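Local coordinates for uncharacterized protein Cgl0159 (Corynebacterium glutamicum, PDB 3FOK), which is of unknown function but belongs to the TIM-barrel clan and folds as a closed barrel of eight parallel strands with helices outside, at residues R69-L80 with V88-L98; I179-N187 with A201-A209. All coordinates share one frame; numbering follows the deposited sequence.

Interaction 1. Residues R69-L80 with V88-L98; sequences RYELLERMAIAL and VLGTPDIIDDL
Arg69 reaches Asp93 because its chain leaves the helix with CG trans to the backbone N and then bends at chi2 and chi3, while Asp93 holds its carboxylate between its own backbone N and carbonyl carbon (chi1 65°). The resulting salt bridge joins Arg69 NH2 to Asp93 OD2 over 2.9 Å with an N-H...O angle of 169°. OD2 sits at the edge of the guanidinium, close to its plane, and is met nearly in line with its C-O bond, although the two flat groups are tilted against each other. The other carboxylate oxygen is also engaged: Thr91 OG1, at the N-cap position of the helix, donates to Asp93 OD1 at 2.6 Å, which helps to fix the carboxylate's rotation. Over one face of the guanidinium lies the terminal methyl of Ile94, with CD1 3.5 Å from Arg69 CZ; the same CD1 meets Leu72 CD1 at 3.8 Å.

Beyond this polar end the contact is mainly apolar. Helices 69-80 and 92-98 cross at 62°, their axes 11.1 Å apart. Leu73 lays both methyls against Asp97 CB, and its CD2 meets Leu98 CD2 at 4.2 Å. The carboxylate of Asp97 finds its main partner in Arg18. Farther along, the selenium of Met76 rests on Val88 CG2 at 3.5 Å, and Leu80 CD2 approaches Val88 CB at 4.2 Å, so the helix also packs on the strand it precedes in the beta-alpha-beta unit 44-48, 69-81, 87-90.

Arg69 also packs on Ser235 of a neighbouring subunit, placing the ion pair beside an assembly interface. In this buried setting, opposite charge and a nearly straight bond probably stabilise Arg69 and Asp93 mutually, while Ile94 CD1 over one face probably limits the guanidinium's freedom to tilt.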
loop_
_atom_site.group_PDB
_atom_site.type_symbol
_atom_site.label_atom_id
_atom_site.label_comp_id
_atom_site.label_asym_id
_atom_site.label_seq_id
_atom_site.Cartn_x
_atom_site.Cartn_y
_atom_site.Cartn_z
ATOM N N ARG A 69 -24.278 15.283 22.397
ATOM C CA ARG A 69 -24.807 14.075 21.787
ATOM C C ARG A 69 -26.190 13.678 22.299
ATOM O O ARG A 69 -26.997 13.123 21.545
ATOM C CB ARG A 69 -23.816 12.921 21.982
ATOM C CG ARG A 69 -24.257 11.599 21.363
ATOM C CD ARG A 69 -24.442 11.688 19.842
ATOM N NE ARG A 69 -23.254 11.282 19.088
ATOM C CZ ARG A 69 -22.378 12.125 18.547
ATOM N NH1 ARG A 69 -22.543 13.438 18.670
ATOM N NH2 ARG A 69 -21.341 11.653 17.866
ATOM N N TYR A 70 -26.474 13.956 23.567
ATOM C CA TYR A 70 -27.778 13.610 24.123
ATOM C C TYR A 70 -28.889 14.423 23.471
ATOM O O TYR A 70 -29.966 13.899 23.194
ATOM C CB TYR A 70 -27.777 13.812 25.634
ATOM C CG TYR A 70 -26.948 12.777 26.357
ATOM C CD1 TYR A 70 -27.473 11.520 26.655
ATOM C CD2 TYR A 70 -25.620 13.036 26.699
ATOM C CE1 TYR A 70 -26.691 10.545 27.279
ATOM C CE2 TYR A 70 -24.835 12.073 27.316
ATOM C CZ TYR A 70 -25.373 10.832 27.602
ATOM O OH TYR A 70 -24.590 9.877 28.206
ATOM N N GLU A 71 -28.629 15.701 23.212
ATOM C CA GLU A 71 -29.633 16.540 22.570
ATOM C C GLU A 71 -29.740 16.153 21.103
ATOM O O GLU A 71 -30.819 16.198 20.522
ATOM C CB GLU A 71 -29.269 18.023 22.665
ATOM C CG GLU A 71 -29.037 18.536 24.065
ATOM C CD GLU A 71 -29.022 20.053 24.125
ATOM O OE1 GLU A 71 -28.635 20.684 23.116
ATOM O OE2 GLU A 71 -29.383 20.611 25.184
ATOM N N LEU A 72 -28.614 15.778 20.506
ATOM C CA LEU A 72 -28.603 15.378 19.107
ATOM C C LEU A 72 -29.538 14.185 18.960
ATOM O O LEU A 72 -30.372 14.146 18.059
ATOM C CB LEU A 72 -27.192 14.978 18.668
ATOM C CG LEU A 72 -26.846 15.063 17.174
ATOM C CD1 LEU A 72 -25.597 14.239 16.909
ATOM C CD2 LEU A 72 -27.994 14.548 16.318
ATOM N N LEU A 73 -29.401 13.218 19.863
ATOM C CA LEU A 73 -30.239 12.028 19.833
ATOM C C LEU A 73 -31.711 12.372 20.050
ATOM O O LEU A 73 -32.584 11.799 19.399
ATOM C CB LEU A 73 -29.761 11.018 20.884
ATOM C CG LEU A 73 -28.405 10.351 20.599
ATOM C CD1 LEU A 73 -27.986 9.483 21.778
ATOM C CD2 LEU A 73 -28.504 9.519 19.334
ATOM N N GLU A 74 -31.988 13.308 20.954
ATOM C CA GLU A 74 -33.365 13.715 21.222
ATOM C C GLU A 74 -33.969 14.332 19.967
ATOM O O GLU A 74 -35.063 13.962 19.537
ATOM C CB GLU A 74 -33.420 14.745 22.356
ATOM C CG GLU A 74 -34.227 14.312 23.578
ATOM C CD GLU A 74 -35.656 13.912 23.245
ATOM O OE1 GLU A 74 -36.420 14.754 22.723
ATOM O OE2 GLU A 74 -36.017 12.748 23.512
ATOM N N ARG A 75 -33.247 15.279 19.380
ATOM C CA ARG A 75 -33.711 15.950 18.176
ATOM C C ARG A 75 -33.938 14.925 17.067
ATOM O O ARG A 75 -34.842 15.072 16.251
ATOM C CB ARG A 75 -32.688 17.006 17.751
ATOM C CG ARG A 75 -32.302 17.941 18.895
ATOM C CD ARG A 75 -31.202 18.910 18.508
ATOM N NE ARG A 75 -31.730 20.124 17.902
ATOM C CZ ARG A 75 -32.043 21.226 18.578
ATOM N NH1 ARG A 75 -31.875 21.275 19.890
ATOM N NH2 ARG A 75 -32.533 22.278 17.937
HETATM N N MSE A 76 -33.119 13.878 17.057
HETATM C CA MSE A 76 -33.241 12.816 16.065
HETATM C C MSE A 76 -34.495 11.996 16.350
HETATM O O MSE A 76 -35.272 11.691 15.443
HETATM C CB MSE A 76 -32.009 11.900 16.100
HETATM C CG MSE A 76 -31.149 11.945 14.841
HETATM SE SE MSE A 76 -32.106 11.427 13.242
HETATM C CE MSE A 76 -32.959 13.109 12.879
ATOM N N ALA A 77 -34.684 11.643 17.620
ATOM C CA ALA A 77 -35.840 10.860 18.039
ATOM C C ALA A 77 -37.127 11.571 17.640
ATOM O O ALA A 77 -38.082 10.937 17.187
ATOM C CB ALA A 77 -35.806 10.646 19.541
ATOM N N ILE A 78 -37.147 12.890 17.811
ATOM C CA ILE A 78 -38.317 13.682 17.459
ATOM C C ILE A 78 -38.579 13.567 15.962
ATOM O O ILE A 78 -39.692 13.250 15.539
ATOM C CB ILE A 78 -38.113 15.170 17.823
ATOM C CG1 ILE A 78 -38.068 15.327 19.345
ATOM C CG2 ILE A 78 -39.231 16.015 17.227
ATOM C CD1 ILE A 78 -37.791 16.743 19.808
ATOM N N ALA A 79 -37.547 13.827 15.167
ATOM C CA ALA A 79 -37.665 13.751 13.717
ATOM C C ALA A 79 -38.197 12.384 13.283
ATOM O O ALA A 79 -39.118 12.299 12.475
ATOM C CB ALA A 79 -36.314 14.014 13.072
ATOM N N LEU A 80 -37.623 11.317 13.834
ATOM C CA LEU A 80 -38.037 9.959 13.493
ATOM C C LEU A 80 -39.457 9.618 13.924
ATOM O O LEU A 80 -40.067 8.698 13.381
ATOM C CB LEU A 80 -37.078 8.933 14.107
ATOM C CG LEU A 80 -35.655 8.845 13.550
ATOM C CD1 LEU A 80 -34.893 7.752 14.288
ATOM C CD2 LEU A 80 -35.699 8.547 12.054
ATOM N N VAL A 88 -32.903 7.505 8.674
ATOM C CA VAL A 88 -31.819 8.349 9.144
ATOM C C VAL A 88 -30.467 7.959 8.555
ATOM O O VAL A 88 -30.225 6.795 8.238
ATOM C CB VAL A 88 -31.738 8.287 10.691
ATOM C CG1 VAL A 88 -31.705 6.834 11.147
ATOM C CG2 VAL A 88 -30.510 9.021 11.189
ATOM N N LEU A 89 -29.600 8.954 8.397
ATOM C CA LEU A 89 -28.252 8.751 7.881
ATOM C C LEU A 89 -27.286 9.099 8.996
ATOM O O LEU A 89 -27.319 10.207 9.527
ATOM C CB LEU A 89 -27.974 9.662 6.680
ATOM C CG LEU A 89 -26.495 10.006 6.435
ATOM C CD1 LEU A 89 -25.673 8.733 6.290
ATOM C CD2 LEU A 89 -26.371 10.871 5.193
ATOM N N GLY A 90 -26.423 8.160 9.352
ATOM C CA GLY A 90 -25.475 8.438 10.406
ATOM C C GLY A 90 -24.261 7.540 10.406
ATOM O O GLY A 90 -24.186 6.557 9.670
ATOM N N THR A 91 -23.295 7.905 11.235
ATOM C CA THR A 91 -22.073 7.140 11.385
ATOM C C THR A 91 -22.444 6.003 12.345
ATOM O O THR A 91 -23.486 6.061 12.998
ATOM C CB THR A 91 -20.951 8.041 11.954
ATOM O OG1 THR A 91 -20.150 7.300 12.876
ATOM C CG2 THR A 91 -21.543 9.252 12.649
ATOM N N PRO A 92 -21.615 4.954 12.441
ATOM C CA PRO A 92 -21.947 3.843 13.344
ATOM C C PRO A 92 -22.302 4.190 14.797
ATOM O O PRO A 92 -23.178 3.555 15.386
ATOM C CB PRO A 92 -20.714 2.946 13.258
ATOM C CG PRO A 92 -20.243 3.170 11.856
ATOM C CD PRO A 92 -20.366 4.677 11.709
ATOM N N ASP A 93 -21.632 5.175 15.387
ATOM C CA ASP A 93 -21.911 5.537 16.779
ATOM C C ASP A 93 -23.303 6.141 16.978
ATOM O O ASP A 93 -23.912 5.980 18.036
ATOM C CB ASP A 93 -20.852 6.508 17.296
ATOM C CG ASP A 93 -20.880 7.838 16.569
ATOM O OD1 ASP A 93 -20.644 7.853 15.338
ATOM O OD2 ASP A 93 -21.144 8.868 17.230
ATOM N N ILE A 94 -23.799 6.838 15.960
ATOM C CA ILE A 94 -25.121 7.454 16.013
ATOM C C ILE A 94 -26.204 6.400 15.789
ATOM O O ILE A 94 -27.211 6.363 16.498
ATOM C CB ILE A 94 -25.268 8.562 14.928
ATOM C CG1 ILE A 94 -24.320 9.728 15.236
ATOM C CG2 ILE A 94 -26.712 9.065 14.871
ATOM C CD1 ILE A 94 -24.708 10.541 16.458
ATOM N N ILE A 95 -25.986 5.536 14.804
ATOM C CA ILE A 95 -26.957 4.497 14.498
ATOM C C ILE A 95 -27.091 3.473 15.622
ATOM O O ILE A 95 -28.205 3.075 15.962
ATOM C CB ILE A 95 -26.611 3.784 13.174
ATOM C CG1 ILE A 95 -26.662 4.792 12.027
ATOM C CG2 ILE A 95 -27.586 2.650 12.915
ATOM C CD1 ILE A 95 -27.980 5.548 11.918
ATOM N N ASP A 96 -25.974 3.049 16.207
ATOM C CA ASP A 96 -26.045 2.078 17.292
ATOM C C ASP A 96 -26.889 2.618 18.449
ATOM O O ASP A 96 -27.755 1.907 18.957
ATOM C CB ASP A 96 -24.646 1.690 17.791
ATOM C CG ASP A 96 -23.836 0.927 16.743
ATOM O OD1 ASP A 96 -24.439 0.205 15.917
ATOM O OD2 ASP A 96 -22.590 1.034 16.751
ATOM N N ASP A 97 -26.658 3.863 18.864
ATOM C CA ASP A 97 -27.454 4.416 19.955
ATOM C C ASP A 97 -28.932 4.346 19.587
ATOM O O ASP A 97 -29.722 3.724 20.295
ATOM C CB ASP A 97 -27.062 5.864 20.258
ATOM C CG ASP A 97 -25.698 5.975 20.917
ATOM O OD1 ASP A 97 -25.296 5.023 21.621
ATOM O OD2 ASP A 97 -25.032 7.022 20.744
ATOM N N LEU A 98 -29.301 4.971 18.472
ATOM C CA LEU A 98 -30.688 4.958 18.023
ATOM C C LEU A 98 -31.232 3.534 17.941
ATOM O O LEU A 98 -32.398 3.291 18.244
ATOM C CB LEU A 98 -30.816 5.636 16.658
ATOM C CG LEU A 98 -30.631 7.155 16.585
ATOM C CD1 LEU A 98 -30.625 7.608 15.130
ATOM C CD2 LEU A 98 -31.749 7.843 17.358
#

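Interaction 2. Residues I179-N187 with A201-A209; sequences IMLEPFMSN and AVIQSVAIA
Strand 179-187 passes over helix 201-209 with the axes 6.9 Å apart and 126° between their directions, and the backbones come nearest at Phe184 and Ser205, whose CA atoms are 5.5 Å apart. Leu181, Pro183 and Met185, alternate residues of the strand, point at the helix. The Pro183 ring sets CB against Ala209 CB at 3.8 Å, and the same alanine methyl meets Leu181 CD1 at 4.1 Å. Selenomethionine Met185 bends at chi2 and chi3 so that it runs along the helix rather than across it: its CG is 3.9 Å from Ala201 CB, and the selenium is 4.0 Å from Gln204 NE2, whose side chain crosses it at about a right angle.

Polar linkage is indirect. One water donates to both Pro183 O and Ser205 OG, and Ser205 OG itself donates to Val202 O at 2.6 Å, approaching from the same face of that carbonyl as Val206 N.

Glu182 points away from the helix and forms salt bridges with Lys146 and Lys222 of the two flanking strands. With parallel neighbours on both sides and a helix packed on its Leu181, Pro183 and Met185 face, the strand is a stave of the eight-stranded parallel beta/alpha barrel of the TIM type, helix 201-209 belonging to its outer layer.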
loop_
_atom_site.group_PDB
_atom_site.type_symbol
_atom_site.label_atom_id
_atom_site.label_comp_id
_atom_site.label_asym_id
_atom_site.label_seq_id
_atom_site.Cartn_x
_atom_site.Cartn_y
_atom_site.Cartn_z
ATOM N N ILE A 179 -26.033 2.679 -2.891
ATOM C CA ILE A 179 -24.994 3.578 -2.412
ATOM C C ILE A 179 -25.191 4.997 -2.945
ATOM O O ILE A 179 -25.252 5.246 -4.151
ATOM C CB ILE A 179 -23.586 3.046 -2.769
ATOM C CG1 ILE A 179 -22.521 3.988 -2.203
ATOM C CG2 ILE A 179 -23.458 2.872 -4.274
ATOM C CD1 ILE A 179 -21.116 3.437 -2.289
HETATM N N MSE A 180 -25.286 5.913 -1.992
HETATM C CA MSE A 180 -25.527 7.337 -2.193
HETATM C C MSE A 180 -24.212 8.134 -2.239
HETATM O O MSE A 180 -23.447 8.122 -1.275
HETATM C CB MSE A 180 -26.386 7.789 -1.009
HETATM C CG MSE A 180 -27.076 9.123 -1.076
HETATM SE SE MSE A 180 -27.854 9.409 0.697
HETATM C CE MSE A 180 -29.274 8.092 0.643
ATOM N N LEU A 181 -23.944 8.815 -3.350
ATOM C CA LEU A 181 -22.724 9.612 -3.461
ATOM C C LEU A 181 -23.067 11.101 -3.422
ATOM O O LEU A 181 -23.949 11.558 -4.158
ATOM C CB LEU A 181 -21.977 9.305 -4.767
ATOM C CG LEU A 181 -21.550 7.874 -5.104
ATOM C CD1 LEU A 181 -20.674 7.908 -6.350
ATOM C CD2 LEU A 181 -20.788 7.256 -3.949
ATOM N N GLU A 182 -22.371 11.849 -2.567
ATOM C CA GLU A 182 -22.587 13.287 -2.450
ATOM C C GLU A 182 -21.382 13.960 -3.097
ATOM O O GLU A 182 -20.345 14.137 -2.459
ATOM C CB GLU A 182 -22.686 13.699 -0.978
ATOM C CG GLU A 182 -23.214 15.117 -0.759
ATOM C CD GLU A 182 -23.256 15.511 0.712
ATOM O OE1 GLU A 182 -23.637 14.665 1.550
ATOM O OE2 GLU A 182 -22.923 16.671 1.031
ATOM N N PRO A 183 -21.503 14.337 -4.381
ATOM C CA PRO A 183 -20.406 14.984 -5.101
ATOM C C PRO A 183 -20.385 16.501 -4.975
ATOM O O PRO A 183 -21.401 17.134 -4.687
ATOM C CB PRO A 183 -20.648 14.541 -6.530
ATOM C CG PRO A 183 -22.139 14.646 -6.613
ATOM C CD PRO A 183 -22.616 14.039 -5.302
ATOM N N PHE A 184 -19.207 17.066 -5.214
ATOM C CA PHE A 184 -18.980 18.503 -5.149
ATOM C C PHE A 184 -17.661 18.809 -5.833
ATOM O O PHE A 184 -16.755 17.976 -5.853
ATOM C CB PHE A 184 -18.820 18.976 -3.701
ATOM C CG PHE A 184 -20.101 19.244 -2.981
ATOM C CD1 PHE A 184 -20.938 20.279 -3.382
ATOM C CD2 PHE A 184 -20.438 18.503 -1.854
ATOM C CE1 PHE A 184 -22.096 20.576 -2.665
ATOM C CE2 PHE A 184 -21.589 18.789 -1.131
ATOM C CZ PHE A 184 -22.421 19.831 -1.536
HETATM N N MSE A 185 -17.565 20.003 -6.400
HETATM C CA MSE A 185 -16.315 20.454 -6.981
HETATM C C MSE A 185 -15.910 21.374 -5.839
HETATM O O MSE A 185 -16.741 22.143 -5.354
HETATM C CB MSE A 185 -16.544 21.262 -8.260
HETATM C CG MSE A 185 -17.082 20.455 -9.441
HETATM SE SE MSE A 185 -15.896 19.072 -10.102
HETATM C CE MSE A 185 -16.423 17.679 -8.916
ATOM N N SER A 186 -14.669 21.280 -5.378
ATOM C CA SER A 186 -14.234 22.124 -4.271
ATOM C C SER A 186 -12.923 22.828 -4.573
ATOM O O SER A 186 -12.106 22.332 -5.344
ATOM C CB SER A 186 -14.086 21.287 -2.999
ATOM O OG SER A 186 -15.316 20.691 -2.629
ATOM N N ASN A 187 -12.725 23.989 -3.960
ATOM C CA ASN A 187 -11.501 24.750 -4.162
ATOM C C ASN A 187 -10.979 25.289 -2.846
ATOM O O ASN A 187 -11.732 25.452 -1.884
ATOM C CB ASN A 187 -11.734 25.940 -5.098
ATOM C CG ASN A 187 -12.337 25.537 -6.425
ATOM O OD1 ASN A 187 -13.557 25.470 -6.572
ATOM N ND2 ASN A 187 -11.482 25.262 -7.399
ATOM N N ALA A 201 -20.588 23.549 -12.124
ATOM C CA ALA A 201 -19.703 22.779 -11.261
ATOM C C ALA A 201 -20.440 21.541 -10.754
ATOM O O ALA A 201 -19.884 20.439 -10.741
ATOM C CB ALA A 201 -19.232 23.629 -10.095
ATOM N N VAL A 202 -21.692 21.721 -10.339
ATOM C CA VAL A 202 -22.484 20.606 -9.847
ATOM C C VAL A 202 -22.627 19.561 -10.946
ATOM O O VAL A 202 -22.495 18.360 -10.697
ATOM C CB VAL A 202 -23.887 21.066 -9.403
ATOM C CG1 VAL A 202 -24.725 19.861 -8.988
ATOM C CG2 VAL A 202 -23.769 22.047 -8.251
ATOM N N ILE A 203 -22.894 20.025 -12.163
ATOM C CA ILE A 203 -23.052 19.127 -13.294
ATOM C C ILE A 203 -21.767 18.343 -13.549
ATOM O O ILE A 203 -21.803 17.126 -13.761
ATOM C CB ILE A 203 -23.454 19.912 -14.558
ATOM C CG1 ILE A 203 -24.909 20.374 -14.425
ATOM C CG2 ILE A 203 -23.266 19.053 -15.811
ATOM C CD1 ILE A 203 -25.396 21.251 -15.554
ATOM N N GLN A 204 -20.631 19.033 -13.510
ATOM C CA GLN A 204 -19.352 18.376 -13.740
ATOM C C GLN A 204 -19.062 17.330 -12.662
ATOM O O GLN A 204 -18.496 16.275 -12.946
ATOM C CB GLN A 204 -18.218 19.402 -13.768
ATOM C CG GLN A 204 -16.901 18.830 -14.268
ATOM C CD GLN A 204 -15.758 19.821 -14.186
ATOM O OE1 GLN A 204 -14.651 19.546 -14.657
ATOM N NE2 GLN A 204 -16.013 20.981 -13.584
ATOM N N SER A 205 -19.448 17.625 -11.423
ATOM C CA SER A 205 -19.208 16.700 -10.323
ATOM C C SER A 205 -20.047 15.439 -10.477
ATOM O O SER A 205 -19.608 14.346 -10.120
ATOM C CB SER A 205 -19.508 17.368 -8.971
ATOM O OG SER A 205 -20.889 17.598 -8.787
ATOM N N VAL A 206 -21.253 15.591 -11.008
ATOM C CA VAL A 206 -22.133 14.447 -11.202
ATOM C C VAL A 206 -21.587 13.525 -12.285
ATOM O O VAL A 206 -21.587 12.302 -12.127
ATOM C CB VAL A 206 -23.550 14.898 -11.592
ATOM C CG1 VAL A 206 -24.407 13.698 -11.909
ATOM C CG2 VAL A 206 -24.172 15.689 -10.453
ATOM N N ALA A 207 -21.117 14.112 -13.382
ATOM C CA ALA A 207 -20.566 13.325 -14.485
ATOM C C ALA A 207 -19.372 12.500 -14.011
ATOM O O ALA A 207 -19.153 11.382 -14.474
ATOM C CB ALA A 207 -20.149 14.238 -15.626
ATOM N N ILE A 208 -18.610 13.053 -13.073
ATOM C CA ILE A 208 -17.447 12.367 -12.534
ATOM C C ILE A 208 -17.854 11.276 -11.552
ATOM O O ILE A 208 -17.432 10.128 -11.682
ATOM C CB ILE A 208 -16.490 13.365 -11.831
ATOM C CG1 ILE A 208 -15.871 14.307 -12.871
ATOM C CG2 ILE A 208 -15.400 12.604 -11.080
ATOM C CD1 ILE A 208 -15.079 15.442 -12.281
ATOM N N ALA A 209 -18.682 11.632 -10.575
ATOM C CA ALA A 209 -19.127 10.669 -9.572
ATOM C C ALA A 209 -19.843 9.472 -10.198
ATOM O O ALA A 209 -19.597 8.327 -9.825
ATOM C CB ALA A 209 -20.042 11.353 -8.559
HETATM O O HOH W 1 -22.102 19.114 -6.569
#

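Overall arrangement
Both contacts are buried and belong to one barrel, on opposite sides of the chain's centre; their centres lie 27 Å apart and they share no element, though both reach the same curled sheet. Interaction 1 packs a helix mainly on the following helix, and at its end on the intervening strand. Interaction 2 instead lays a strand on the helix that follows it after a hairpin. The chemistry differs accordingly: 69-80 with 88-98 adds a direct ion pair to its apolar seam, whereas 179-187 with 201-209 relies on small and apolar groups plus a bridging water. Each also borders another subunit, a different one in each case.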